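Beta-mannosidase (Trichoderma harzianum, PDB 4CVU) hydrolyses beta-mannosidic linkages, probably releasing terminal mannose from the non-reducing ends of oligosaccharides, as a fungal enzyme of glycoside hydrolase family 2. Local coordinates at residues V769-V774 / G786-T791; D819-I824 / H848-W853; R188-K193 / L453-D458; V421-T426 / W444-F449. All coordinates share one frame; numbering follows the deposited sequence.

Contact 1 of 4, residues V769-V774 / G786-T791; sequences VSLTWV and GMTKST
V769 and T791 form an antiparallel hydrogen-bonded pair (V769 N to T791 O 2.9 Å, T791 N to V769 O 3.1 Å), followed by the non-hydrogen-bonded pair S770 and S790. One residue further, L771 N donates to K789 O at 2.9 Å. The same oxygen accepts from a water that is also bonded to T772 OG1. Past K789 the pairing gives way to side-chain packing. M787 sends CG anti to its backbone N (chi1 -177°), and its sulfur reaches the edge of the W773 indole near the ring plane, a Met-aromatic contact. W773 NE1 makes a weak hydrogen bond to M787 SD at 3.4 Å, while M787 CE lies in plane at the same edge. L771 CD1 fills the corner between M787 SD and T791 CG2, 4.1 Å from each. The amide of N784 ties the end of the hairpin together, bonding to L771 O, M787 O and W773 N. Strand 790-795 is one of the two outermost strands within this chain of an antiparallel four-stranded sheet in the mannosidase Ig/CBM-like domain; V769, L771 and M787 pack on strands 752-759 and 799-807, and strand 821-830 flanks 765-774 on its other side.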
loop_
_atom_site.group_PDB
_atom_site.type_symbol
_atom_site.label_atom_id
_atom_site.label_comp_id
_atom_site.label_asym_id
_atom_site.label_seq_id
_atom_site.Cartn_x
_atom_site.Cartn_y
_atom_site.Cartn_z
ATOM N N VAL A 769 -17.283 40.992 24.778
ATOM C CA VAL A 769 -16.917 39.602 24.919
ATOM C C VAL A 769 -17.712 38.989 26.059
ATOM O O VAL A 769 -17.686 39.491 27.179
ATOM C CB VAL A 769 -15.405 39.459 25.184
ATOM C CG1 VAL A 769 -15.026 38.008 25.406
ATOM C CG2 VAL A 769 -14.632 40.039 24.018
ATOM N N SER A 770 -18.406 37.899 25.772
ATOM C CA SER A 770 -19.100 37.152 26.813
ATOM C C SER A 770 -18.147 36.115 27.387
ATOM O O SER A 770 -17.399 35.492 26.655
ATOM C CB SER A 770 -20.389 36.508 26.292
ATOM O OG SER A 770 -20.137 35.663 25.191
ATOM N N LEU A 771 -18.172 35.971 28.710
ATOM C CA LEU A 771 -17.248 35.123 29.455
ATOM C C LEU A 771 -18.055 34.207 30.368
ATOM O O LEU A 771 -18.503 34.637 31.445
ATOM C CB LEU A 771 -16.313 35.991 30.284
ATOM C CG LEU A 771 -15.503 37.007 29.461
ATOM C CD1 LEU A 771 -14.815 38.022 30.356
ATOM C CD2 LEU A 771 -14.492 36.293 28.578
ATOM N N THR A 772 -18.240 32.959 29.932
ATOM C CA THR A 772 -19.116 32.012 30.595
ATOM C C THR A 772 -18.366 30.818 31.181
ATOM O O THR A 772 -17.881 29.974 30.437
ATOM C CB THR A 772 -20.166 31.459 29.609
ATOM O OG1 THR A 772 -20.829 32.547 28.966
ATOM C CG2 THR A 772 -21.206 30.568 30.336
ATOM N N TRP A 773 -18.331 30.726 32.512
ATOM C CA TRP A 773 -17.693 29.613 33.201
ATOM C C TRP A 773 -18.711 28.487 33.468
ATOM O O TRP A 773 -19.724 28.706 34.152
ATOM C CB TRP A 773 -17.099 30.066 34.527
ATOM C CG TRP A 773 -15.830 30.836 34.455
ATOM C CD1 TRP A 773 -15.682 32.197 34.510
ATOM C CD2 TRP A 773 -14.504 30.295 34.370
ATOM N NE1 TRP A 773 -14.355 32.533 34.441
ATOM C CE2 TRP A 773 -13.609 31.384 34.371
ATOM C CE3 TRP A 773 -13.988 28.998 34.296
ATOM C CZ2 TRP A 773 -12.207 31.209 34.282
ATOM C CZ3 TRP A 773 -12.596 28.829 34.201
ATOM C CH2 TRP A 773 -11.732 29.932 34.211
ATOM N N VAL A 774 -18.435 27.294 32.930
ATOM C CA VAL A 774 -19.232 26.104 33.217
ATOM C C VAL A 774 -18.326 24.967 33.681
ATOM O O VAL A 774 -17.121 25.017 33.465
ATOM C CB VAL A 774 -20.045 25.666 31.993
ATOM C CG1 VAL A 774 -20.959 26.796 31.543
ATOM C CG2 VAL A 774 -19.138 25.235 30.863
ATOM N N GLY A 786 -16.757 34.139 39.939
ATOM C CA GLY A 786 -16.337 35.468 40.398
ATOM C C GLY A 786 -15.937 36.401 39.265
ATOM O O GLY A 786 -15.408 37.474 39.510
ATOM N N MET A 787 -16.199 35.993 38.026
ATOM C CA MET A 787 -15.827 36.788 36.850
ATOM C C MET A 787 -17.071 37.373 36.194
ATOM O O MET A 787 -18.125 36.745 36.175
ATOM C CB MET A 787 -15.056 35.930 35.838
ATOM C CG MET A 787 -14.555 36.701 34.611
ATOM S SD MET A 787 -13.508 35.734 33.483
ATOM C CE MET A 787 -12.003 35.625 34.444
ATOM N N THR A 788 -16.950 38.581 35.670
ATOM C CA THR A 788 -18.034 39.211 34.943
ATOM C C THR A 788 -18.507 38.323 33.786
ATOM O O THR A 788 -17.697 37.664 33.132
ATOM C CB THR A 788 -17.613 40.593 34.402
ATOM O OG1 THR A 788 -18.752 41.256 33.865
ATOM C CG2 THR A 788 -16.538 40.471 33.305
ATOM N N LYS A 789 -19.815 38.311 33.549
ATOM C CA LYS A 789 -20.409 37.513 32.473
ATOM C C LYS A 789 -20.133 38.116 31.114
ATOM O O LYS A 789 -20.224 37.428 30.110
ATOM C CB LYS A 789 -21.925 37.405 32.631
ATOM C CG LYS A 789 -22.388 36.441 33.704
ATOM C CD LYS A 789 -23.891 36.557 33.946
ATOM C CE LYS A 789 -24.534 35.188 34.143
ATOM N NZ LYS A 789 -25.997 35.291 34.402
ATOM N N SER A 790 -19.844 39.411 31.089
ATOM C CA SER A 790 -19.685 40.137 29.854
ATOM C C SER A 790 -18.901 41.412 30.093
ATOM O O SER A 790 -18.941 41.980 31.195
ATOM C CB SER A 790 -21.057 40.492 29.292
ATOM O OG SER A 790 -20.924 41.306 28.153
ATOM N N THR A 791 -18.189 41.865 29.061
ATOM C CA THR A 791 -17.484 43.124 29.134
ATOM C C THR A 791 -17.352 43.760 27.747
ATOM O O THR A 791 -17.166 43.057 26.744
ATOM C CB THR A 791 -16.102 42.960 29.790
ATOM O OG1 THR A 791 -15.408 44.210 29.732
ATOM C CG2 THR A 791 -15.283 41.920 29.070
HETATM O O HOH W 1 -21.477 34.973 30.276
#

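Contact 2 of 4, residues D819-I824 / H848-W853; sequences DAVLVI and HFLPVW. With CD (cadmium ion), chain Y.
The imidazole of H848 is met at its edge by V821, whose CG2 lies near the ring plane, 4.0 Å from H848 CD2. Elsewhere on the same ring, ND1 binds a cadmium ion at 2.5 Å, and two waters, each 2.8 Å from the metal, are the other ligands found close by. The F849 ring has P851 N over one face, 4.0 Å above the plane and offset toward the rim, and it meets the ring of W746 edge-to-face. F849 CG stands anti to its backbone N (chi1 171°), and the ring leads away from L822, so that these two residues touch chiefly through their CB atoms. This is the open end of the hairpin formed by strands 821-830 and 841-849, away from its turn; 841-849 is an outermost strand of the four-stranded sheet of the Ig-like domain. L822 N donates to F849 O at 2.9 Å, and F849 N returns to L822 O at 2.8 Å. Beyond that pair, segment 848-853 leaves strand geometry, and P851 lays CD 3.2 Å from A820 O and CG 4.1 Å from A820 CB. An alanine at P851 would probably open a gap beside A820 and allow the backbone at this point more freedom to turn. L850 CD1 also reaches A820 O and packs obliquely across V821 CG2, while I814 and I781 cover A820.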
loop_
_atom_site.group_PDB
_atom_site.type_symbol
_atom_site.label_atom_id
_atom_site.label_comp_id
_atom_site.label_asym_id
_atom_site.label_seq_id
_atom_site.Cartn_x
_atom_site.Cartn_y
_atom_site.Cartn_z
ATOM N N ASP A 819 -12.495 20.492 36.546
ATOM C CA ASP A 819 -13.896 20.369 36.159
ATOM C C ASP A 819 -14.394 21.793 35.865
ATOM O O ASP A 819 -15.337 22.273 36.469
ATOM C CB ASP A 819 -14.698 19.679 37.284
ATOM C CG ASP A 819 -16.108 19.262 36.859
ATOM O OD1 ASP A 819 -16.395 19.145 35.648
ATOM O OD2 ASP A 819 -16.947 19.047 37.757
ATOM N N ALA A 820 -13.683 22.475 34.951
ATOM C CA ALA A 820 -13.997 23.859 34.606
ATOM C C ALA A 820 -13.514 24.268 33.222
ATOM O O ALA A 820 -12.407 23.957 32.815
ATOM C CB ALA A 820 -13.391 24.784 35.640
ATOM N N VAL A 821 -14.339 25.023 32.516
ATOM C CA VAL A 821 -13.916 25.626 31.264
ATOM C C VAL A 821 -14.586 26.973 31.124
ATOM O O VAL A 821 -15.751 27.162 31.519
ATOM C CB VAL A 821 -14.247 24.719 30.050
ATOM C CG1 VAL A 821 -15.750 24.556 29.881
ATOM C CG2 VAL A 821 -13.629 25.276 28.772
ATOM N N LEU A 822 -13.835 27.910 30.546
ATOM C CA LEU A 822 -14.300 29.255 30.280
ATOM C C LEU A 822 -14.519 29.395 28.794
ATOM O O LEU A 822 -13.586 29.249 28.029
ATOM C CB LEU A 822 -13.273 30.292 30.742
ATOM C CG LEU A 822 -13.492 31.754 30.281
ATOM C CD1 LEU A 822 -14.820 32.318 30.753
ATOM C CD2 LEU A 822 -12.365 32.643 30.802
ATOM N N VAL A 823 -15.743 29.714 28.396
ATOM C CA VAL A 823 -16.093 29.849 26.990
ATOM C C VAL A 823 -16.165 31.335 26.680
ATOM O O VAL A 823 -16.874 32.077 27.343
ATOM C CB VAL A 823 -17.424 29.154 26.661
ATOM C CG1 VAL A 823 -17.757 29.313 25.190
ATOM C CG2 VAL A 823 -17.355 27.695 27.059
ATOM N N ILE A 824 -15.382 31.744 25.678
ATOM C CA ILE A 824 -15.180 33.136 25.297
ATOM C C ILE A 824 -15.784 33.418 23.920
ATOM O O ILE A 824 -15.419 32.770 22.958
ATOM C CB ILE A 824 -13.674 33.418 25.233
ATOM C CG1 ILE A 824 -13.036 33.195 26.615
ATOM C CG2 ILE A 824 -13.413 34.835 24.744
ATOM C CD1 ILE A 824 -11.543 33.035 26.567
ATOM N N HIS A 848 -11.740 29.517 23.962
ATOM C CA HIS A 848 -11.943 28.965 25.293
ATOM C C HIS A 848 -10.682 29.043 26.152
ATOM O O HIS A 848 -9.572 29.168 25.633
ATOM C CB HIS A 848 -12.397 27.508 25.189
ATOM C CG HIS A 848 -11.269 26.537 25.061
ATOM N ND1 HIS A 848 -10.384 26.564 24.016
ATOM C CD2 HIS A 848 -10.847 25.547 25.876
ATOM C CE1 HIS A 848 -9.475 25.620 24.172
ATOM N NE2 HIS A 848 -9.745 24.977 25.289
ATOM N N PHE A 849 -10.855 28.929 27.466
ATOM C CA PHE A 849 -9.734 28.818 28.383
ATOM C C PHE A 849 -9.952 27.681 29.375
ATOM O O PHE A 849 -10.955 27.648 30.108
ATOM C CB PHE A 849 -9.496 30.094 29.166
ATOM C CG PHE A 849 -8.480 29.932 30.258
ATOM C CD1 PHE A 849 -7.149 29.647 29.949
ATOM C CD2 PHE A 849 -8.832 30.047 31.585
ATOM C CE1 PHE A 849 -6.189 29.494 30.959
ATOM C CE2 PHE A 849 -7.883 29.899 32.596
ATOM C CZ PHE A 849 -6.559 29.615 32.286
ATOM N N LEU A 850 -9.000 26.768 29.399
ATOM C CA LEU A 850 -9.018 25.648 30.291
ATOM C C LEU A 850 -7.946 25.887 31.354
ATOM O O LEU A 850 -6.779 26.031 31.021
ATOM C CB LEU A 850 -8.723 24.398 29.496
ATOM C CG LEU A 850 -9.162 23.076 30.096
ATOM C CD1 LEU A 850 -10.680 22.912 30.013
ATOM C CD2 LEU A 850 -8.459 21.940 29.375
ATOM N N PRO A 851 -8.338 25.943 32.636
ATOM C CA PRO A 851 -7.429 26.258 33.754
ATOM C C PRO A 851 -6.515 25.106 34.184
ATOM O O PRO A 851 -5.743 25.246 35.125
ATOM C CB PRO A 851 -8.379 26.616 34.882
ATOM C CG PRO A 851 -9.589 25.791 34.599
ATOM C CD PRO A 851 -9.715 25.715 33.108
ATOM N N VAL A 852 -6.594 23.988 33.475
ATOM C CA VAL A 852 -5.593 22.925 33.584
ATOM C C VAL A 852 -5.182 22.497 32.173
ATOM O O VAL A 852 -5.774 22.942 31.204
ATOM C CB VAL A 852 -6.143 21.706 34.360
ATOM C CG1 VAL A 852 -6.426 22.079 35.813
ATOM C CG2 VAL A 852 -7.389 21.156 33.677
ATOM N N TRP A 853 -4.183 21.620 32.073
ATOM C CA TRP A 853 -3.760 21.097 30.772
ATOM C C TRP A 853 -4.834 20.138 30.283
ATOM O O TRP A 853 -5.567 19.559 31.088
ATOM C CB TRP A 853 -2.394 20.412 30.844
ATOM C CG TRP A 853 -1.349 21.346 31.353
ATOM C CD1 TRP A 853 -0.659 21.236 32.512
ATOM C CD2 TRP A 853 -0.920 22.576 30.740
ATOM N NE1 TRP A 853 0.197 22.312 32.655
ATOM C CE2 TRP A 853 0.056 23.144 31.582
ATOM C CE3 TRP A 853 -1.246 23.232 29.549
ATOM C CZ2 TRP A 853 0.693 24.359 31.286
ATOM C CZ3 TRP A 853 -0.615 24.443 29.250
ATOM C CH2 TRP A 853 0.342 24.993 30.120
HETATM CD CD CD Y . -11.308 26.088 21.690
HETATM O O HOH W 2 -11.123 23.355 21.259
HETATM O O HOH W 3 -13.781 26.916 20.703
#

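Contact 3 of 4, residues R188-K193 / L453-D458; sequences RQWVRK and LYPDSD
P455 places its CG over one face of the W190 six-membered ring, offset toward the rim, 3.6 Å from its centroid and 18° off the normal, a CH-pi contact. The nearest ring atom, W190 CZ3, is 3.4 Å from P455 CG. This is the tight part: P455 CD approaches Q189 O at 3.3 Å, and the Y454 ring, starting from a CG anti to the carbonyl carbon (chi1 -73°) and running toward 188-193, brings CD2 to within 3.5 Å of that same oxygen. Q189 CB covers L453 O at 3.6 Å, and this buried carbonyl has no polar partner in the model. No hydrogen bond crosses between the segments. The contact joins a 3-10 turn in the galactose-binding-like domain to the loop that follows strand 442-446 and runs into helix 458-475, where S457 is the N-cap. Packing is looser at the two arginines. R188 NH1 stays 3.7 Å from Y454 OH and bonds instead to S450 O, while the phenol binds Q195 OE1 and S450 N. R192 crosses Y454 at about a right angle, guanidinium and ring planes 76° apart, with NH1 4.1 Å from Y454 CE2; its charge is met by a salt bridge to E467. Beyond P455 the second segment opens to solvent at S457 and D458. D456 OD2 bonds to N515 and, weakly, to a mannose of an attached glycan.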
loop_
_atom_site.group_PDB
_atom_site.type_symbol
_atom_site.label_atom_id
_atom_site.label_comp_id
_atom_site.label_asym_id
_atom_site.label_seq_id
_atom_site.Cartn_x
_atom_site.Cartn_y
_atom_site.Cartn_z
ATOM N N ARG A 188 25.544 20.322 -2.679
ATOM C CA ARG A 188 24.483 21.034 -3.380
ATOM C C ARG A 188 24.804 22.504 -3.664
ATOM O O ARG A 188 24.235 23.112 -4.527
ATOM C CB ARG A 188 23.154 20.920 -2.629
ATOM C CG ARG A 188 23.031 21.760 -1.391
ATOM C CD ARG A 188 21.831 21.415 -0.487
ATOM N NE ARG A 188 21.975 21.917 0.885
ATOM C CZ ARG A 188 21.610 23.132 1.266
ATOM N NH1 ARG A 188 21.143 23.941 0.393
ATOM N NH2 ARG A 188 21.730 23.560 2.515
ATOM N N GLN A 189 25.735 23.076 -2.905
ATOM C CA GLN A 189 26.072 24.481 -3.087
ATOM C C GLN A 189 26.645 24.761 -4.496
ATOM O O GLN A 189 26.649 25.911 -4.956
ATOM C CB GLN A 189 27.047 24.934 -1.984
ATOM C CG GLN A 189 28.484 24.421 -2.083
ATOM C CD GLN A 189 28.712 23.095 -1.393
ATOM O OE1 GLN A 189 27.786 22.272 -1.249
ATOM N NE2 GLN A 189 29.980 22.838 -1.010
ATOM N N TRP A 190 27.129 23.711 -5.162
ATOM C CA TRP A 190 27.811 23.842 -6.468
ATOM C C TRP A 190 26.863 23.841 -7.654
ATOM O O TRP A 190 27.287 24.085 -8.769
ATOM C CB TRP A 190 28.883 22.723 -6.656
ATOM C CG TRP A 190 30.076 23.029 -5.860
ATOM C CD1 TRP A 190 30.481 22.418 -4.714
ATOM C CD2 TRP A 190 30.983 24.100 -6.087
ATOM N NE1 TRP A 190 31.609 23.025 -4.219
ATOM C CE2 TRP A 190 31.934 24.068 -5.046
ATOM C CE3 TRP A 190 31.110 25.071 -7.096
ATOM C CZ2 TRP A 190 32.989 24.978 -4.977
ATOM C CZ3 TRP A 190 32.170 25.968 -7.033
ATOM C CH2 TRP A 190 33.088 25.918 -5.979
ATOM N N VAL A 191 25.576 23.591 -7.426
ATOM C CA VAL A 191 24.641 23.481 -8.558
ATOM C C VAL A 191 23.446 24.409 -8.426
ATOM O O VAL A 191 22.803 24.456 -7.394
ATOM C CB VAL A 191 24.203 22.033 -8.806
ATOM C CG1 VAL A 191 23.610 21.396 -7.545
ATOM C CG2 VAL A 191 23.201 21.970 -9.951
ATOM N N ARG A 192 23.140 25.136 -9.491
ATOM C CA ARG A 192 21.942 25.954 -9.546
ATOM C C ARG A 192 20.731 25.077 -9.895
ATOM O O ARG A 192 20.256 25.039 -11.040
ATOM C CB ARG A 192 22.136 27.087 -10.562
ATOM C CG ARG A 192 23.306 27.977 -10.253
ATOM C CD ARG A 192 23.280 28.489 -8.846
ATOM N NE ARG A 192 21.948 28.998 -8.515
ATOM C CZ ARG A 192 21.366 28.936 -7.318
ATOM N NH1 ARG A 192 21.974 28.387 -6.269
ATOM N NH2 ARG A 192 20.151 29.454 -7.153
ATOM N N LYS A 193 20.258 24.382 -8.852
ATOM C CA LYS A 193 19.138 23.436 -8.886
ATOM C C LYS A 193 18.459 23.606 -7.540
ATOM O O LYS A 193 19.086 23.983 -6.507
ATOM C CB LYS A 193 19.627 21.974 -9.109
ATOM C CG LYS A 193 18.532 20.884 -9.149
ATOM C CD LYS A 193 19.044 19.571 -9.740
ATOM C CE LYS A 193 18.057 18.385 -9.651
ATOM N NZ LYS A 193 16.631 18.797 -9.739
ATOM N N LEU A 453 26.482 28.111 2.665
ATOM C CA LEU A 453 27.216 29.191 2.013
ATOM C C LEU A 453 27.582 28.729 0.627
ATOM O O LEU A 453 27.652 27.539 0.392
ATOM C CB LEU A 453 28.450 29.602 2.827
ATOM C CG LEU A 453 28.147 30.198 4.210
ATOM C CD1 LEU A 453 29.423 30.689 4.886
ATOM C CD2 LEU A 453 27.140 31.337 4.155
ATOM N N TYR A 454 27.801 29.684 -0.281
ATOM C CA TYR A 454 27.874 29.393 -1.698
ATOM C C TYR A 454 29.178 29.897 -2.340
ATOM O O TYR A 454 29.872 30.773 -1.767
ATOM C CB TYR A 454 26.661 30.013 -2.413
ATOM C CG TYR A 454 25.382 29.265 -2.127
ATOM C CD1 TYR A 454 24.633 29.544 -1.003
ATOM C CD2 TYR A 454 24.962 28.250 -2.966
ATOM C CE1 TYR A 454 23.490 28.838 -0.723
ATOM C CE2 TYR A 454 23.821 27.529 -2.707
ATOM C CZ TYR A 454 23.068 27.833 -1.596
ATOM O OH TYR A 454 21.947 27.075 -1.299
ATOM N N PRO A 455 29.503 29.345 -3.519
ATOM C CA PRO A 455 30.660 29.845 -4.296
ATOM C C PRO A 455 30.467 31.283 -4.752
ATOM O O PRO A 455 29.340 31.779 -4.824
ATOM C CB PRO A 455 30.706 28.912 -5.515
ATOM C CG PRO A 455 29.913 27.722 -5.136
ATOM C CD PRO A 455 28.841 28.233 -4.224
ATOM N N ASP A 456 31.580 31.945 -5.042
ATOM C CA ASP A 456 31.553 33.299 -5.598
ATOM C C ASP A 456 32.675 33.500 -6.636
ATOM O O ASP A 456 33.166 34.616 -6.809
ATOM C CB ASP A 456 31.661 34.350 -4.494
ATOM C CG ASP A 456 31.310 35.743 -4.978
ATOM O OD1 ASP A 456 30.378 35.871 -5.815
ATOM O OD2 ASP A 456 31.954 36.725 -4.525
ATOM N N SER A 457 33.013 32.426 -7.354
ATOM C CA SER A 457 33.928 32.513 -8.483
ATOM C C SER A 457 33.211 33.278 -9.597
ATOM O O SER A 457 32.009 33.520 -9.515
ATOM C CB SER A 457 34.298 31.117 -8.950
ATOM O OG SER A 457 33.137 30.448 -9.434
ATOM N N ASP A 458 33.955 33.670 -10.628
ATOM C CA ASP A 458 33.416 34.477 -11.729
ATOM C C ASP A 458 32.384 33.707 -12.559
ATOM O O ASP A 458 31.386 34.264 -12.965
ATOM C CB ASP A 458 34.555 34.994 -12.655
ATOM C CG ASP A 458 35.489 36.021 -11.966
ATOM O OD1 ASP A 458 35.164 36.554 -10.904
ATOM O OD2 ASP A 458 36.585 36.314 -12.495
#

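Contact 4 of 4, residues V421-T426 / W444-F449; sequences VWSSGT and WSEFQF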
loop_
_atom_site.group_PDB
_atom_site.type_symbol
_atom_site.label_atom_id
_atom_site.label_comp_id
_atom_site.label_asym_id
_atom_site.label_seq_id
_atom_site.Cartn_x
_atom_site.Cartn_y
_atom_site.Cartn_z
ATOM N N VAL A 421 7.328 32.655 0.045
ATOM C CA VAL A 421 7.763 31.652 -0.904
ATOM C C VAL A 421 9.228 31.321 -0.583
ATOM O O VAL A 421 10.160 31.971 -1.045
ATOM C CB VAL A 421 7.575 32.091 -2.371
ATOM C CG1 VAL A 421 7.867 30.938 -3.318
ATOM C CG2 VAL A 421 6.178 32.581 -2.599
ATOM N N TRP A 422 9.378 30.271 0.215
ATOM C CA TRP A 422 10.603 29.851 0.843
ATOM C C TRP A 422 11.691 29.442 -0.145
ATOM O O TRP A 422 11.411 28.771 -1.126
ATOM C CB TRP A 422 10.259 28.658 1.765
ATOM C CG TRP A 422 11.466 27.994 2.383
ATOM C CD1 TRP A 422 12.125 28.406 3.514
ATOM C CD2 TRP A 422 12.147 26.836 1.915
ATOM N NE1 TRP A 422 13.163 27.544 3.791
ATOM C CE2 TRP A 422 13.207 26.583 2.815
ATOM C CE3 TRP A 422 11.989 25.993 0.803
ATOM C CZ2 TRP A 422 14.104 25.519 2.640
ATOM C CZ3 TRP A 422 12.861 24.933 0.637
ATOM C CH2 TRP A 422 13.913 24.708 1.542
ATOM N N SER A 423 12.935 29.834 0.123
ATOM C CA SER A 423 14.085 29.339 -0.675
ATOM C C SER A 423 14.777 28.224 0.109
ATOM O O SER A 423 14.984 28.382 1.311
ATOM C CB SER A 423 15.068 30.485 -1.005
ATOM O OG SER A 423 15.541 31.147 0.190
ATOM N N SER A 424 15.160 27.109 -0.526
ATOM C CA SER A 424 15.074 26.858 -1.948
ATOM C C SER A 424 14.432 25.538 -2.249
ATOM O O SER A 424 14.959 24.465 -1.902
ATOM C CB SER A 424 16.452 26.909 -2.642
ATOM O OG SER A 424 16.420 26.347 -3.979
ATOM N N GLY A 425 13.180 25.722 -2.643
ATOM C CA GLY A 425 12.536 25.168 -3.830
ATOM C C GLY A 425 12.910 26.037 -5.026
ATOM O O GLY A 425 14.057 25.970 -5.519
ATOM N N THR A 426 11.973 26.838 -5.507
ATOM C CA THR A 426 12.188 27.462 -6.793
ATOM C C THR A 426 11.487 28.780 -7.047
ATOM O O THR A 426 10.601 29.149 -6.279
ATOM C CB THR A 426 11.742 26.464 -7.876
ATOM O OG1 THR A 426 12.362 26.801 -9.126
ATOM C CG2 THR A 426 10.276 26.460 -8.039
ATOM N N TRP A 444 5.893 37.104 -0.577
ATOM C CA TRP A 444 7.232 37.459 -0.247
ATOM C C TRP A 444 8.125 36.435 -0.913
ATOM O O TRP A 444 8.137 35.337 -0.489
ATOM C CB TRP A 444 7.363 37.444 1.262
ATOM C CG TRP A 444 8.680 37.148 1.885
ATOM C CD1 TRP A 444 9.809 36.641 1.319
ATOM C CD2 TRP A 444 9.011 37.397 3.240
ATOM N NE1 TRP A 444 10.790 36.527 2.240
ATOM C CE2 TRP A 444 10.335 36.985 3.433
ATOM C CE3 TRP A 444 8.294 37.868 4.320
ATOM C CZ2 TRP A 444 10.976 37.076 4.664
ATOM C CZ3 TRP A 444 8.940 37.976 5.542
ATOM C CH2 TRP A 444 10.243 37.563 5.706
ATOM N N SER A 445 8.949 36.842 -1.860
ATOM C CA SER A 445 9.704 35.953 -2.677
ATOM C C SER A 445 11.192 35.973 -2.425
ATOM O O SER A 445 11.706 36.924 -1.854
ATOM C CB SER A 445 9.399 36.174 -4.156
ATOM O OG SER A 445 8.022 36.193 -4.313
ATOM N N GLU A 446 11.852 34.891 -2.821
ATOM C CA GLU A 446 13.262 34.708 -2.466
ATOM C C GLU A 446 14.059 34.140 -3.626
ATOM O O GLU A 446 13.516 33.469 -4.503
ATOM C CB GLU A 446 13.388 33.821 -1.210
ATOM C CG GLU A 446 12.721 34.465 0.011
ATOM C CD GLU A 446 13.054 33.848 1.381
ATOM O OE1 GLU A 446 13.647 32.768 1.502
ATOM O OE2 GLU A 446 12.679 34.478 2.378
ATOM N N PHE A 447 15.356 34.433 -3.633
ATOM C CA PHE A 447 16.283 33.831 -4.579
ATOM C C PHE A 447 16.730 32.445 -4.084
ATOM O O PHE A 447 16.807 32.213 -2.875
ATOM C CB PHE A 447 17.506 34.737 -4.789
ATOM C CG PHE A 447 17.187 36.129 -5.315
ATOM C CD1 PHE A 447 16.079 36.382 -6.104
ATOM C CD2 PHE A 447 18.051 37.184 -5.037
ATOM C CE1 PHE A 447 15.825 37.647 -6.584
ATOM C CE2 PHE A 447 17.803 38.461 -5.520
ATOM C CZ PHE A 447 16.677 38.694 -6.292
ATOM N N GLN A 448 17.070 31.519 -5.001
ATOM C CA GLN A 448 17.254 30.114 -4.596
ATOM C C GLN A 448 18.582 29.816 -3.895
ATOM O O GLN A 448 19.452 29.152 -4.418
ATOM C CB GLN A 448 16.972 29.177 -5.785
ATOM C CG GLN A 448 15.632 29.444 -6.452
ATOM C CD GLN A 448 14.476 29.459 -5.476
ATOM O OE1 GLN A 448 14.397 28.623 -4.594
ATOM N NE2 GLN A 448 13.556 30.391 -5.647
ATOM N N PHE A 449 18.743 30.341 -2.691
ATOM C CA PHE A 449 19.928 30.095 -1.914
ATOM C C PHE A 449 19.515 29.858 -0.446
ATOM O O PHE A 449 18.759 30.650 0.116
ATOM C CB PHE A 449 20.875 31.295 -1.996
ATOM C CG PHE A 449 21.323 31.621 -3.390
ATOM C CD1 PHE A 449 22.479 31.039 -3.921
ATOM C CD2 PHE A 449 20.607 32.526 -4.169
ATOM C CE1 PHE A 449 22.905 31.371 -5.216
ATOM C CE2 PHE A 449 21.012 32.836 -5.448
ATOM C CZ PHE A 449 22.172 32.250 -5.976
HETATM O O HOH W 4 11.185 29.902 -3.770
#
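V421 N donates to W444 O at 2.9 Å, joining two parallel strands, 418-421 and 442-446, that helix 430-439 links in a beta-alpha-beta crossover of the (beta/alpha)8 barrel expected for the catalytic domain of this family. Beyond these strand ends the polar groups are held mainly by E446, whose extended chain, with CG anti to the carbonyl carbon (chi1 -62°), reaches S423. E446 OE1 takes the proton of S423 OG at 2.8 Å, met on its anti side, and a weak bond from S423 N at 3.3 Å. E446 OE2 uses its anti lone pair for W444 NE1 at 2.8 Å, the acceptor tilted 29° out of the indole plane, and forms a salt bridge with R420. An alanine at E446 would probably leave R420 without its countercharge and take from the S423 hydroxyl and W444 NE1 the carboxylate oxygens they donate to. A water donates to W422 O and T426 O and accepts from Q448 NE2, tying the two segments together. S424 OG accepts from Q195 N; Q448 OE1 and G425 O both lie within reach of its proton, and which one takes it is not settled. Q448 centres an inverse gamma turn and bonds through N to Y427 OH; S423 O bonds to S450 OG. A cis peptide joins S423 to S424, and S424 N rests 3.3 Å above one face of the W422 ring, offset toward its rim.

Overall arrangement
Contacts 1 and 2 share one antiparallel sheet, in which strands 765-774 and 821-830 are neighbours; V774 O with V821 N and T772 O with V823 N probably bond the two contacts directly. Contacts 2, 3 and 4 are buried and only contact 1 is partly exposed; contacts 1 and 2 both combine strand pairing with apolar side chains. Contacts 3 and 4 lie far off, contact 4 nearest the centre of the chain and nested inside the loop that contact 3 closes. Their centres are about 15 Å apart, and R192 bridges them, NH2 probably bonding to Q448 O while NH1 packs on F449. Contact 3 joins domains by packing without crossing hydrogen bonds, whereas contact 4 depends on buried carboxylate and hydroxyl groups.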